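Local coordinates for probable chitinase A (Chromobacterium violaceum, PDB 4TX8), which probably hydrolyses chitin as a family 18 glycoside hydrolase and probably binds carbohydrate through a separate small module, at residues I215-E220 with G273-I278; Y260-F265 with V291-N296; N198-L203 with V239-A244. All coordinates share one frame; numbering follows the deposited sequence.

Interaction 1. Residues I215-E220 with G273-I278; sequences IDLDLE and GAYLPI. With CA (calcium ion), chain D.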
ATOM      1  N   ILE A 215      -6.992  10.351  -0.947  1.00 23.81           N
ATOM      2  CA  ILE A 215      -7.296   9.205  -0.101  1.00 23.71           C
ATOM      3  C   ILE A 215      -6.951   7.866  -0.744  1.00 28.15           C
ATOM      4  O   ILE A 215      -6.841   7.746  -1.966  1.00 25.44           O
ATOM      5  CB  ILE A 215      -8.787   9.172   0.296  1.00 25.14           C
ATOM      6  CG1 ILE A 215      -9.662   8.893  -0.927  1.00 28.28           C
ATOM      7  CG2 ILE A 215      -9.196  10.472   0.992  1.00 24.91           C
ATOM      8  CD1 ILE A 215     -11.142   8.792  -0.610  1.00 28.81           C
ATOM      9  N   ASP A 216      -6.785   6.864   0.114  1.00 25.44           N
ATOM     10  CA  ASP A 216      -6.568   5.486  -0.297  1.00 21.81           C
ATOM     11  C   ASP A 216      -7.680   4.624   0.280  1.00 21.83           C
ATOM     12  O   ASP A 216      -8.012   4.744   1.457  1.00 25.64           O
ATOM     13  CB  ASP A 216      -5.200   4.986   0.179  1.00 21.96           C
ATOM     14  CG  ASP A 216      -4.990   3.505  -0.094  1.00 24.30           C
ATOM     15  OD1 ASP A 216      -4.837   3.134  -1.275  1.00 19.84           O
ATOM     16  OD2 ASP A 216      -4.971   2.713   0.874  1.00 22.05           O
ATOM     17  N   LEU A 217      -8.264   3.759  -0.543  1.00 21.43           N
ATOM     18  CA  LEU A 217      -9.319   2.878  -0.061  1.00 23.65           C
ATOM     19  C   LEU A 217      -8.773   1.492   0.284  1.00 25.66           C
ATOM     20  O   LEU A 217      -8.433   0.700  -0.594  1.00 24.85           O
ATOM     21  CB  LEU A 217     -10.436   2.764  -1.097  1.00 18.17           C
ATOM     22  CG  LEU A 217     -11.017   4.092  -1.591  1.00 22.53           C
ATOM     23  CD1 LEU A 217     -12.105   3.840  -2.621  1.00 23.73           C
ATOM     24  CD2 LEU A 217     -11.548   4.925  -0.427  1.00 19.96           C
ATOM     25  N   ASP A 218      -8.690   1.214   1.579  1.00 26.39           N
ATOM     26  CA  ASP A 218      -8.228  -0.075   2.075  1.00 25.95           C
ATOM     27  C   ASP A 218      -9.254  -0.582   3.080  1.00 26.95           C
ATOM     28  O   ASP A 218      -8.904  -1.059   4.156  1.00 27.81           O
ATOM     29  CB  ASP A 218      -6.842   0.067   2.716  1.00 26.31           C
ATOM     30  CG  ASP A 218      -6.215  -1.269   3.073  1.00 29.16           C
ATOM     31  OD1 ASP A 218      -6.634  -2.302   2.517  1.00 25.18           O
ATOM     32  OD2 ASP A 218      -5.293  -1.284   3.913  1.00 33.40           O
ATOM     33  N   LEU A 219     -10.529  -0.464   2.726  1.00 24.42           N
ATOM     34  CA  LEU A 219     -11.603  -0.580   3.707  1.00 26.84           C
ATOM     35  C   LEU A 219     -12.571  -1.735   3.475  1.00 26.43           C
ATOM     36  O   LEU A 219     -13.570  -1.857   4.183  1.00 28.45           O
ATOM     37  CB  LEU A 219     -12.395   0.734   3.747  1.00 32.43           C
ATOM     38  CG  LEU A 219     -12.762   1.402   2.411  1.00 34.66           C
ATOM     39  CD1 LEU A 219     -13.734   0.575   1.577  1.00 33.55           C
ATOM     40  CD2 LEU A 219     -13.331   2.789   2.652  1.00 38.80           C
ATOM     41  N   GLU A 220     -12.288  -2.575   2.486  1.00 23.94           N
ATOM     42  CA  GLU A 220     -13.299  -3.507   1.997  1.00 30.32           C
ATOM     43  C   GLU A 220     -13.651  -4.614   2.987  1.00 36.87           C
ATOM     44  O   GLU A 220     -14.760  -5.143   2.963  1.00 42.21           O
ATOM     45  CB  GLU A 220     -12.850  -4.130   0.671  1.00 29.61           C
ATOM     46  CG  GLU A 220     -11.733  -5.156   0.786  1.00 32.99           C
ATOM     47  CD  GLU A 220     -10.351  -4.548   0.650  1.00 32.31           C
ATOM     48  OE1 GLU A 220     -10.206  -3.323   0.862  1.00 26.55           O
ATOM     49  OE2 GLU A 220      -9.411  -5.303   0.321  1.00 31.76           O
ATOM     50  N   GLY A 273     -15.328 -10.347  -6.884  1.00 23.96           N
ATOM     51  CA  GLY A 273     -15.632  -9.414  -7.954  1.00 25.18           C
ATOM     52  C   GLY A 273     -16.371  -8.168  -7.495  1.00 28.14           C
ATOM     53  O   GLY A 273     -16.714  -7.314  -8.309  1.00 26.80           O
ATOM     54  N   ALA A 274     -16.601  -8.051  -6.188  1.00 26.49           N
ATOM     55  CA  ALA A 274     -17.481  -7.011  -5.654  1.00 25.84           C
ATOM     56  C   ALA A 274     -16.929  -5.597  -5.828  1.00 25.53           C
ATOM     57  O   ALA A 274     -17.681  -4.627  -5.774  1.00 29.11           O
ATOM     58  CB  ALA A 274     -17.772  -7.276  -4.182  1.00 26.11           C
ATOM     59  N   TYR A 275     -15.623  -5.480  -6.039  1.00 27.46           N
ATOM     60  CA  TYR A 275     -14.989  -4.170  -6.171  1.00 28.64           C
ATOM     61  C   TYR A 275     -15.020  -3.632  -7.599  1.00 29.92           C
ATOM     62  O   TYR A 275     -14.751  -2.452  -7.825  1.00 33.13           O
ATOM     63  CB  TYR A 275     -13.538  -4.235  -5.694  1.00 29.35           C
ATOM     64  CG  TYR A 275     -13.127  -3.085  -4.809  1.00 28.89           C
ATOM     65  CD1 TYR A 275     -12.642  -1.901  -5.351  1.00 28.41           C
ATOM     66  CD2 TYR A 275     -13.221  -3.185  -3.427  1.00 30.53           C
ATOM     67  CE1 TYR A 275     -12.262  -0.849  -4.536  1.00 30.32           C
ATOM     68  CE2 TYR A 275     -12.845  -2.143  -2.609  1.00 28.07           C
ATOM     69  CZ  TYR A 275     -12.366  -0.977  -3.166  1.00 31.13           C
ATOM     70  OH  TYR A 275     -11.991   0.062  -2.346  1.00 32.68           O
ATOM     71  N   LEU A 276     -15.340  -4.493  -8.561  1.00 28.59           N
ATOM     72  CA  LEU A 276     -15.226  -4.122  -9.973  1.00 30.86           C
ATOM     73  C   LEU A 276     -16.109  -2.930 -10.391  1.00 34.44           C
ATOM     74  O   LEU A 276     -15.646  -2.063 -11.132  1.00 36.28           O
ATOM     75  CB  LEU A 276     -15.519  -5.337 -10.862  1.00 27.43           C
ATOM     76  CG  LEU A 276     -14.535  -6.508 -10.730  1.00 26.48           C
ATOM     77  CD1 LEU A 276     -15.028  -7.728 -11.491  1.00 26.75           C
ATOM     78  CD2 LEU A 276     -13.139  -6.119 -11.200  1.00 24.63           C
ATOM     79  N   PRO A 277     -17.374  -2.867  -9.930  1.00 33.97           N
ATOM     80  CA  PRO A 277     -18.111  -1.655 -10.315  1.00 33.71           C
ATOM     81  C   PRO A 277     -17.613  -0.390  -9.608  1.00 33.32           C
ATOM     82  O   PRO A 277     -17.838   0.710 -10.110  1.00 34.01           O
ATOM     83  CB  PRO A 277     -19.558  -1.974  -9.917  1.00 34.53           C
ATOM     84  CG  PRO A 277     -19.463  -3.082  -8.938  1.00 37.42           C
ATOM     85  CD  PRO A 277     -18.256  -3.873  -9.308  1.00 33.63           C
ATOM     86  N   ILE A 278     -16.939  -0.540  -8.471  1.00 30.91           N
ATOM     87  CA  ILE A 278     -16.345   0.607  -7.788  1.00 30.59           C
ATOM     88  C   ILE A 278     -15.192   1.172  -8.619  1.00 31.20           C
ATOM     89  O   ILE A 278     -15.100   2.382  -8.835  1.00 32.75           O
ATOM     90  CB  ILE A 278     -15.838   0.234  -6.380  1.00 29.52           C
ATOM     91  CG1 ILE A 278     -17.005  -0.227  -5.501  1.00 31.16           C
ATOM     92  CG2 ILE A 278     -15.117   1.413  -5.737  1.00 24.70           C
ATOM     93  CD1 ILE A 278     -16.581  -0.748  -4.140  1.00 28.38           C
TER
HETATM   94 CA    CA D 503      -7.685  -3.887   1.103  1.00 48.70          CA
HETATM   95  O   HOH W   1     -10.859  -0.791  -0.240  1.00 25.66           O
HETATM   96  O   HOH W   2      -7.647  -5.324   3.205  1.00 35.16           O

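Interaction 2. Residues Y260-F265 with V291-N296; sequences YVQGGF and VQYYNN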
ATOM      1  N   TYR A 260     -11.598  -9.556  -4.459  1.00 20.74           N
ATOM      2  CA  TYR A 260     -12.569  -8.493  -4.717  1.00 25.69           C
ATOM      3  C   TYR A 260     -12.481  -7.954  -6.141  1.00 29.98           C
ATOM      4  O   TYR A 260     -13.393  -7.266  -6.605  1.00 27.93           O
ATOM      5  CB  TYR A 260     -12.376  -7.335  -3.734  1.00 25.31           C
ATOM      6  CG  TYR A 260     -12.730  -7.656  -2.301  1.00 28.13           C
ATOM      7  CD1 TYR A 260     -11.836  -8.329  -1.477  1.00 27.58           C
ATOM      8  CD2 TYR A 260     -13.954  -7.275  -1.767  1.00 30.49           C
ATOM      9  CE1 TYR A 260     -12.157  -8.619  -0.158  1.00 29.98           C
ATOM     10  CE2 TYR A 260     -14.282  -7.558  -0.456  1.00 32.84           C
ATOM     11  CZ  TYR A 260     -13.382  -8.232   0.343  1.00 33.46           C
ATOM     12  OH  TYR A 260     -13.709  -8.515   1.648  1.00 36.34           O
ATOM     13  N   VAL A 261     -11.381  -8.251  -6.828  1.00 24.42           N
ATOM     14  CA  VAL A 261     -11.155  -7.708  -8.163  1.00 23.62           C
ATOM     15  C   VAL A 261     -11.031  -8.824  -9.203  1.00 25.93           C
ATOM     16  O   VAL A 261     -12.022  -9.197  -9.830  1.00 27.73           O
ATOM     17  CB  VAL A 261      -9.899  -6.814  -8.190  1.00 23.43           C
ATOM     18  CG1 VAL A 261      -9.744  -6.135  -9.546  1.00 21.29           C
ATOM     19  CG2 VAL A 261      -9.993  -5.764  -7.096  1.00 22.81           C
ATOM     20  N   GLN A 262      -9.827  -9.367  -9.372  1.00 22.11           N
ATOM     21  CA  GLN A 262      -9.599 -10.391 -10.388  1.00 24.81           C
ATOM     22  C   GLN A 262     -10.383 -11.669 -10.094  1.00 25.79           C
ATOM     23  O   GLN A 262     -10.630 -12.470 -10.997  1.00 26.13           O
ATOM     24  CB  GLN A 262      -8.107 -10.705 -10.512  1.00 25.10           C
ATOM     25  CG  GLN A 262      -7.272  -9.550 -11.069  1.00 25.01           C
ATOM     26  CD  GLN A 262      -6.647  -8.697  -9.977  1.00 26.14           C
ATOM     27  OE1 GLN A 262      -7.097  -8.714  -8.831  1.00 23.59           O
ATOM     28  NE2 GLN A 262      -5.597  -7.955 -10.327  1.00 20.79           N
ATOM     29  N   GLY A 263     -10.784 -11.851  -8.838  1.00 24.35           N
ATOM     30  CA  GLY A 263     -11.629 -12.972  -8.462  1.00 23.02           C
ATOM     31  C   GLY A 263     -12.922 -13.020  -9.262  1.00 27.13           C
ATOM     32  O   GLY A 263     -13.486 -14.091  -9.479  1.00 29.00           O
ATOM     33  N   GLY A 264     -13.380 -11.853  -9.709  1.00 26.55           N
ATOM     34  CA  GLY A 264     -14.594 -11.745 -10.501  1.00 23.06           C
ATOM     35  C   GLY A 264     -14.560 -12.531 -11.798  1.00 28.43           C
ATOM     36  O   GLY A 264     -15.606 -12.889 -12.344  1.00 32.34           O
ATOM     37  N   PHE A 265     -13.358 -12.793 -12.300  1.00 25.34           N
ATOM     38  CA  PHE A 265     -13.178 -13.588 -13.513  1.00 27.15           C
ATOM     39  C   PHE A 265     -13.729 -14.993 -13.320  1.00 28.06           C
ATOM     40  O   PHE A 265     -14.254 -15.606 -14.244  1.00 28.22           O
ATOM     41  CB  PHE A 265     -11.694 -13.644 -13.891  1.00 27.49           C
ATOM     42  CG  PHE A 265     -11.385 -14.559 -15.050  1.00 27.36           C
ATOM     43  CD1 PHE A 265     -12.078 -14.451 -16.244  1.00 27.45           C
ATOM     44  CD2 PHE A 265     -10.376 -15.507 -14.951  1.00 26.20           C
ATOM     45  CE1 PHE A 265     -11.788 -15.289 -17.314  1.00 29.50           C
ATOM     46  CE2 PHE A 265     -10.078 -16.343 -16.016  1.00 30.18           C
ATOM     47  CZ  PHE A 265     -10.786 -16.233 -17.201  1.00 28.90           C
ATOM     48  N   VAL A 291      -3.583  -3.756  -6.192  1.00 23.37           N
ATOM     49  CA  VAL A 291      -4.228  -4.903  -5.580  1.00 22.93           C
ATOM     50  C   VAL A 291      -3.261  -5.597  -4.624  1.00 23.29           C
ATOM     51  O   VAL A 291      -2.061  -5.682  -4.882  1.00 23.45           O
ATOM     52  CB  VAL A 291      -4.741  -5.884  -6.660  1.00 25.72           C
ATOM     53  CG1 VAL A 291      -4.967  -7.278  -6.095  1.00 25.82           C
ATOM     54  CG2 VAL A 291      -6.018  -5.347  -7.288  1.00 21.77           C
ATOM     55  N   GLN A 292      -3.785  -6.055  -3.495  1.00 19.60           N
ATOM     56  CA  GLN A 292      -2.987  -6.791  -2.531  1.00 23.09           C
ATOM     57  C   GLN A 292      -2.874  -8.248  -2.966  1.00 24.21           C
ATOM     58  O   GLN A 292      -3.839  -9.005  -2.911  1.00 25.27           O
ATOM     59  CB  GLN A 292      -3.599  -6.670  -1.129  1.00 22.22           C
ATOM     60  CG  GLN A 292      -3.608  -5.230  -0.603  1.00 25.91           C
ATOM     61  CD  GLN A 292      -4.493  -5.032   0.620  1.00 33.81           C
ATOM     62  OE1 GLN A 292      -5.171  -5.951   1.069  1.00 48.17           O
ATOM     63  NE2 GLN A 292      -4.480  -3.822   1.166  1.00 29.24           N
ATOM     64  N   TYR A 293      -1.690  -8.632  -3.421  1.00 21.13           N
ATOM     65  CA  TYR A 293      -1.460 -10.009  -3.832  1.00 24.20           C
ATOM     66  C   TYR A 293      -0.868 -10.811  -2.682  1.00 25.52           C
ATOM     67  O   TYR A 293       0.146 -11.492  -2.840  1.00 30.16           O
ATOM     68  CB  TYR A 293      -0.552 -10.056  -5.061  1.00 20.90           C
ATOM     69  CG  TYR A 293      -1.164  -9.364  -6.254  1.00 23.46           C
ATOM     70  CD1 TYR A 293      -2.104 -10.010  -7.045  1.00 23.58           C
ATOM     71  CD2 TYR A 293      -0.813  -8.061  -6.584  1.00 23.67           C
ATOM     72  CE1 TYR A 293      -2.678  -9.376  -8.137  1.00 22.49           C
ATOM     73  CE2 TYR A 293      -1.379  -7.423  -7.671  1.00 24.50           C
ATOM     74  CZ  TYR A 293      -2.309  -8.084  -8.444  1.00 23.99           C
ATOM     75  OH  TYR A 293      -2.870  -7.446  -9.527  1.00 27.34           O
ATOM     76  N   TYR A 294      -1.505 -10.720  -1.519  1.00 20.99           N
ATOM     77  CA  TYR A 294      -1.086 -11.515  -0.370  1.00 24.32           C
ATOM     78  C   TYR A 294      -2.267 -11.885   0.516  1.00 24.82           C
ATOM     79  O   TYR A 294      -3.344 -11.292   0.413  1.00 23.08           O
ATOM     80  CB  TYR A 294      -0.018 -10.781   0.455  1.00 21.22           C
ATOM     81  CG  TYR A 294      -0.257  -9.301   0.706  1.00 23.71           C
ATOM     82  CD1 TYR A 294       0.101  -8.350  -0.245  1.00 23.23           C
ATOM     83  CD2 TYR A 294      -0.801  -8.851   1.906  1.00 23.04           C
ATOM     84  CE1 TYR A 294      -0.096  -7.002  -0.021  1.00 22.98           C
ATOM     85  CE2 TYR A 294      -0.999  -7.498   2.141  1.00 20.55           C
ATOM     86  CZ  TYR A 294      -0.645  -6.582   1.170  1.00 24.54           C
ATOM     87  OH  TYR A 294      -0.834  -5.238   1.383  1.00 23.35           O
ATOM     88  N   ASN A 295      -2.044 -12.883   1.371  1.00 22.76           N
ATOM     89  CA  ASN A 295      -3.036 -13.372   2.324  1.00 23.94           C
ATOM     90  C   ASN A 295      -4.259 -14.025   1.682  1.00 25.42           C
ATOM     91  O   ASN A 295      -5.222 -14.324   2.375  1.00 26.40           O
ATOM     92  CB  ASN A 295      -3.515 -12.237   3.241  1.00 23.66           C
ATOM     93  CG  ASN A 295      -2.469 -11.810   4.247  1.00 26.45           C
ATOM     94  OD1 ASN A 295      -1.482 -12.510   4.474  1.00 28.65           O
ATOM     95  ND2 ASN A 295      -2.690 -10.659   4.869  1.00 22.03           N
ATOM     96  N   ASN A 296      -4.246 -14.250   0.374  1.00 23.75           N
ATOM     97  CA  ASN A 296      -5.429 -14.827  -0.264  1.00 25.07           C
ATOM     98  C   ASN A 296      -5.130 -15.953  -1.254  1.00 25.32           C
ATOM     99  O   ASN A 296      -5.933 -16.245  -2.140  1.00 25.55           O
ATOM    100  CB  ASN A 296      -6.236 -13.726  -0.955  1.00 26.05           C
ATOM    101  CG  ASN A 296      -6.960 -12.830   0.035  1.00 27.73           C
ATOM    102  OD1 ASN A 296      -8.042 -13.165   0.514  1.00 33.34           O
ATOM    103  ND2 ASN A 296      -6.355 -11.694   0.360  1.00 23.42           N
TER

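Interaction 3. Residues N198-L203 with V239-A244; sequences NFVNSL and VKQLKA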
ATOM      1  N   ASN A 198     -22.035  12.822   5.320  1.00 38.72           N
ATOM      2  CA  ASN A 198     -21.123  12.855   6.462  1.00 38.34           C
ATOM      3  C   ASN A 198     -19.721  12.412   6.055  1.00 37.68           C
ATOM      4  O   ASN A 198     -18.723  12.984   6.494  1.00 34.56           O
ATOM      5  CB  ASN A 198     -21.639  11.970   7.599  1.00 42.79           C
ATOM      6  CG  ASN A 198     -22.857  12.554   8.290  1.00 48.24           C
ATOM      7  OD1 ASN A 198     -23.123  13.752   8.200  1.00 51.24           O
ATOM      8  ND2 ASN A 198     -23.597  11.708   8.995  1.00 49.25           N
ATOM      9  N   PHE A 199     -19.666  11.388   5.209  1.00 38.55           N
ATOM     10  CA  PHE A 199     -18.417  10.893   4.636  1.00 37.04           C
ATOM     11  C   PHE A 199     -17.698  12.006   3.891  1.00 36.17           C
ATOM     12  O   PHE A 199     -16.540  12.312   4.172  1.00 35.27           O
ATOM     13  CB  PHE A 199     -18.707   9.712   3.701  1.00 38.21           C
ATOM     14  CG  PHE A 199     -17.484   9.105   3.060  1.00 35.22           C
ATOM     15  CD1 PHE A 199     -16.997   9.593   1.855  1.00 35.41           C
ATOM     16  CD2 PHE A 199     -16.850   8.018   3.640  1.00 36.88           C
ATOM     17  CE1 PHE A 199     -15.888   9.026   1.254  1.00 35.18           C
ATOM     18  CE2 PHE A 199     -15.741   7.445   3.046  1.00 33.54           C
ATOM     19  CZ  PHE A 199     -15.260   7.949   1.848  1.00 32.74           C
ATOM     20  N   VAL A 200     -18.407  12.612   2.947  1.00 35.57           N
ATOM     21  CA  VAL A 200     -17.847  13.661   2.107  1.00 38.23           C
ATOM     22  C   VAL A 200     -17.373  14.858   2.931  1.00 38.50           C
ATOM     23  O   VAL A 200     -16.225  15.287   2.810  1.00 38.04           O
ATOM     24  CB  VAL A 200     -18.875  14.132   1.061  1.00 41.39           C
ATOM     25  CG1 VAL A 200     -18.417  15.415   0.399  1.00 34.92           C
ATOM     26  CG2 VAL A 200     -19.110  13.039   0.026  1.00 39.72           C
ATOM     27  N   ASN A 201     -18.256  15.382   3.775  1.00 39.84           N
ATOM     28  CA  ASN A 201     -17.948  16.575   4.555  1.00 39.68           C
ATOM     29  C   ASN A 201     -16.800  16.375   5.544  1.00 35.32           C
ATOM     30  O   ASN A 201     -15.898  17.207   5.619  1.00 35.82           O
ATOM     31  CB  ASN A 201     -19.194  17.058   5.303  1.00 34.32           C
ATOM     32  CG  ASN A 201     -20.275  17.570   4.367  1.00 44.90           C
ATOM     33  OD1 ASN A 201     -20.001  17.940   3.225  1.00 43.51           O
ATOM     34  ND2 ASN A 201     -21.511  17.599   4.852  1.00 42.41           N
ATOM     35  N   SER A 202     -16.823  15.279   6.299  1.00 31.08           N
ATOM     36  CA  SER A 202     -15.801  15.072   7.321  1.00 30.50           C
ATOM     37  C   SER A 202     -14.421  14.849   6.696  1.00 32.34           C
ATOM     38  O   SER A 202     -13.424  15.371   7.195  1.00 31.22           O
ATOM     39  CB  SER A 202     -16.170  13.901   8.242  1.00 32.00           C
ATOM     40  OG  SER A 202     -16.190  12.666   7.549  1.00 32.19           O
ATOM     41  N   LEU A 203     -14.362  14.093   5.600  1.00 31.34           N
ATOM     42  CA  LEU A 203     -13.090  13.858   4.913  1.00 31.29           C
ATOM     43  C   LEU A 203     -12.559  15.135   4.271  1.00 34.18           C
ATOM     44  O   LEU A 203     -11.349  15.368   4.239  1.00 30.31           O
ATOM     45  CB  LEU A 203     -13.233  12.768   3.854  1.00 30.80           C
ATOM     46  CG  LEU A 203     -12.909  11.347   4.313  1.00 32.25           C
ATOM     47  CD1 LEU A 203     -13.185  10.364   3.196  1.00 34.58           C
ATOM     48  CD2 LEU A 203     -11.456  11.248   4.770  1.00 26.05           C
ATOM     49  N   VAL A 239     -16.943   9.436  -3.246  1.00 30.69           N
ATOM     50  CA  VAL A 239     -15.604   9.831  -3.669  1.00 29.43           C
ATOM     51  C   VAL A 239     -15.680  10.922  -4.740  1.00 30.54           C
ATOM     52  O   VAL A 239     -14.921  11.889  -4.704  1.00 32.66           O
ATOM     53  CB  VAL A 239     -14.797   8.621  -4.187  1.00 26.31           C
ATOM     54  CG1 VAL A 239     -13.458   9.065  -4.743  1.00 25.17           C
ATOM     55  CG2 VAL A 239     -14.587   7.615  -3.062  1.00 25.82           C
ATOM     56  N   LYS A 240     -16.617  10.776  -5.673  1.00 32.06           N
ATOM     57  CA  LYS A 240     -16.836  11.784  -6.708  1.00 33.73           C
ATOM     58  C   LYS A 240     -17.208  13.147  -6.122  1.00 34.33           C
ATOM     59  O   LYS A 240     -16.717  14.180  -6.582  1.00 34.96           O
ATOM     60  CB  LYS A 240     -17.929  11.326  -7.672  1.00 35.25           C
ATOM     61  CG  LYS A 240     -17.503  10.221  -8.620  1.00 40.63           C
ATOM     62  CD  LYS A 240     -18.714   9.629  -9.317  1.00 46.93           C
ATOM     63  CE  LYS A 240     -18.693   9.887 -10.816  1.00 52.09           C
ATOM     64  NZ  LYS A 240     -17.692   9.038 -11.517  1.00 53.59           N
ATOM     65  N   GLN A 241     -18.076  13.144  -5.113  1.00 33.41           N
ATOM     66  CA  GLN A 241     -18.512  14.383  -4.466  1.00 35.05           C
ATOM     67  C   GLN A 241     -17.366  15.023  -3.697  1.00 34.08           C
ATOM     68  O   GLN A 241     -17.198  16.242  -3.711  1.00 33.59           O
ATOM     69  CB  GLN A 241     -19.692  14.123  -3.526  1.00 34.32           C
ATOM     70  CG  GLN A 241     -21.004  13.816  -4.238  1.00 36.25           C
ATOM     71  CD  GLN A 241     -22.139  13.527  -3.270  1.00 38.38           C
ATOM     72  OE1 GLN A 241     -22.776  12.476  -3.338  1.00 39.25           O
ATOM     73  NE2 GLN A 241     -22.399  14.465  -2.368  1.00 36.14           N
ATOM     74  N   LEU A 242     -16.582  14.185  -3.026  1.00 32.24           N
ATOM     75  CA  LEU A 242     -15.421  14.646  -2.281  1.00 30.79           C
ATOM     76  C   LEU A 242     -14.401  15.292  -3.211  1.00 32.77           C
ATOM     77  O   LEU A 242     -13.902  16.380  -2.928  1.00 36.85           O
ATOM     78  CB  LEU A 242     -14.778  13.487  -1.515  1.00 27.06           C
ATOM     79  CG  LEU A 242     -13.453  13.805  -0.816  1.00 26.42           C
ATOM     80  CD1 LEU A 242     -13.622  14.956   0.162  1.00 26.95           C
ATOM     81  CD2 LEU A 242     -12.903  12.575  -0.108  1.00 28.18           C
ATOM     82  N   LYS A 243     -14.096  14.625  -4.321  1.00 30.12           N
ATOM     83  CA  LYS A 243     -13.122  15.159  -5.267  1.00 32.29           C
ATOM     84  C   LYS A 243     -13.602  16.469  -5.887  1.00 30.82           C
ATOM     85  O   LYS A 243     -12.805  17.380  -6.115  1.00 34.98           O
ATOM     86  CB  LYS A 243     -12.815  14.148  -6.372  1.00 32.32           C
ATOM     87  CG  LYS A 243     -12.038  14.760  -7.532  1.00 32.97           C
ATOM     88  CD  LYS A 243     -11.633  13.733  -8.567  1.00 34.02           C
ATOM     89  CE  LYS A 243     -10.814  14.380  -9.670  1.00 30.61           C
ATOM     90  NZ  LYS A 243     -10.131  13.354 -10.501  1.00 32.77           N
ATOM     91  N   ALA A 244     -14.901  16.560  -6.154  1.00 31.05           N
ATOM     92  CA  ALA A 244     -15.479  17.781  -6.709  1.00 33.07           C
ATOM     93  C   ALA A 244     -15.195  18.973  -5.800  1.00 32.84           C
ATOM     94  O   ALA A 244     -14.899  20.070  -6.272  1.00 33.97           O
ATOM     95  CB  ALA A 244     -16.978  17.619  -6.924  1.00 31.55           C
TER

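Interaction 1. Residues I215-E220 with G273-I278
A first torsion of 73° places CG of Glu220 between its own backbone N and carbonyl carbon, and a bend at chi2 (-91°) swings the carboxylate to the calcium ion. Separately, Glu220 CB points toward 273-278 and lies 3.8 Å from Tyr275 CE2, at the edge of the ring and near its plane. Farther out along the ring, Tyr275 OH comes within 3.4 Å of Leu217 CB, while Ile278 CD1 sits 4.0 Å above the plane of the Tyr275 ring, over its centre. No direct hydrogen bond spans the two segments; one water joins them instead. It meets Tyr275 OH, donates to Glu220 OE1 at 2.8 Å and weakly to Leu217 O, and accepts from Leu219 N. Glu220 chelates calcium with both oxygens, OE1 at 2.6 Å and OE2 at 2.4 Å, and Asp218 OD1 adds a bond of 2.4 Å; a second water and Ala255 O complete the ligands. Glu220 OE2 also receives the N-H of Glu257. The run Asp216 to Glu220, at the end of strand 214-218, matches the DxDxE signature of family 18 chitinases, found on the fourth strand of their (beta/alpha)8 barrel.

Interaction 2. Residues Y260-F265 with V291-N296
Val261 meets Val291 through one methyl each: CG2 of Val261 lies 4.0 Å from CG2 of Val291, and the two side chains run past one another in opposite directions. With chi1 of Val261 at -174°, CG1 stands anti to the backbone N, which leaves CG2 as the branch that does the touching. Gln262 comes next and reaches farther. Its chain bends at chi2 (95°), bringing the amide against both Val291 and the hydroxyl end of Tyr293. The oxygen OE1 rests against the valine methyls, 3.8 Å from Val291 CG1, and has no hydrogen-bond partner in the model, a buried carbonyl facing hydrocarbon. The nitrogen NE2 is better provided for: it donates to Gly319 O, its stronger partner, and makes a weak bond of 2.9 Å to Tyr293 OH. The weakness shows in the bent N-H...O angle of 118°. NE2 stands at the edge of the Tyr293 ring, near its plane. Within 291-296, Val291 CG1 also lies 3.6 Å above one face of the Tyr293 ring, offset toward the rim. Beyond Gln262 the chain turns helically, Gly264 N bonding Val261 O at 3.0 Å and Phe265 N bonding Gln262 O. The contact therefore joins the loop between strand 251-254 and helix 276-281 to the end of strand 288-292. Helix 313-325 packs on the loop side through Leu323, which touches both Val261 and Gln262, and Met322, which touches Gln262 and Phe265; strand 345-350 lies along the other segment, with Gly348 bonding the backbone of Val291 and Tyr293 and Phe347 against the Tyr293 side chain.

Interaction 3. Residues N198-L203 with V239-A244
Helix segments 198-203 and 239-244 run in roughly the same direction, their axes 9.0 Å apart at closest approach and crossing at -33°, with Val200 and Leu242 nearest at 5.1 Å between CA atoms. At this point of closest backbone approach Val200 presses its two methyls on the other helix: CG2 lies 3.8 Å from Gln241 CB, and CG1 faces the backbone of Leu242. Leu242 returns the contact. Its chi1 of 173° sets CG anti to the backbone N, and the branches divide the work, CD1 approaching Val200 O at 3.7 Å and CD2 meeting Leu203 CB at 4.0 Å. Leu203 CD1 is as near to that same leucine methyl, and it also lies 3.4 Å above one face of the Phe199 ring, offset toward the rim, so one Leu203 methyl touches both the Phe199 ring and Leu242, in directions at roughly a right angle. On the flank of 198-203, Ser202 OG donates to Asn198 O and accepts from Val149 N. Gln241 stands at the margin of the interface, where its amide is engaged by Gln197 and Ser237. The parent helices, 193-210 and 230-246, flank strand 214-218 in the chain and are neighbours in the outer helical layer of the (beta/alpha)8 barrel, away from the metal sites, with Leu181 of strand 176-182 beneath, touching Phe199 and Leu203. Since no hydrogen bond or ion pair joins the two segments, apolar packing holds them together, with the nearby polar link from Gln241 to Gln197 running along its edge.

In the fold
From the N terminus, helix 193-210 opens interaction 3, strand 214-218 then opens interaction 1, and helix 230-246 closes interaction 3, so these two contacts cross. The loop at 260-265 opens interaction 2 before 273-278 closes interaction 1, giving a second crossing; 291-296 closes the last. None is nested, and interactions 3 and 2 follow in series, their centres about 27 Å apart. Interaction 1 touches both others: Ile215 CD1 meets Leu242 CD2 at 4.2 Å, and Tyr275 N lies 2.9 Å from Tyr260 O, a probable hydrogen bond. Together they connect outer helices, barrel strands and the loops at the calcium end.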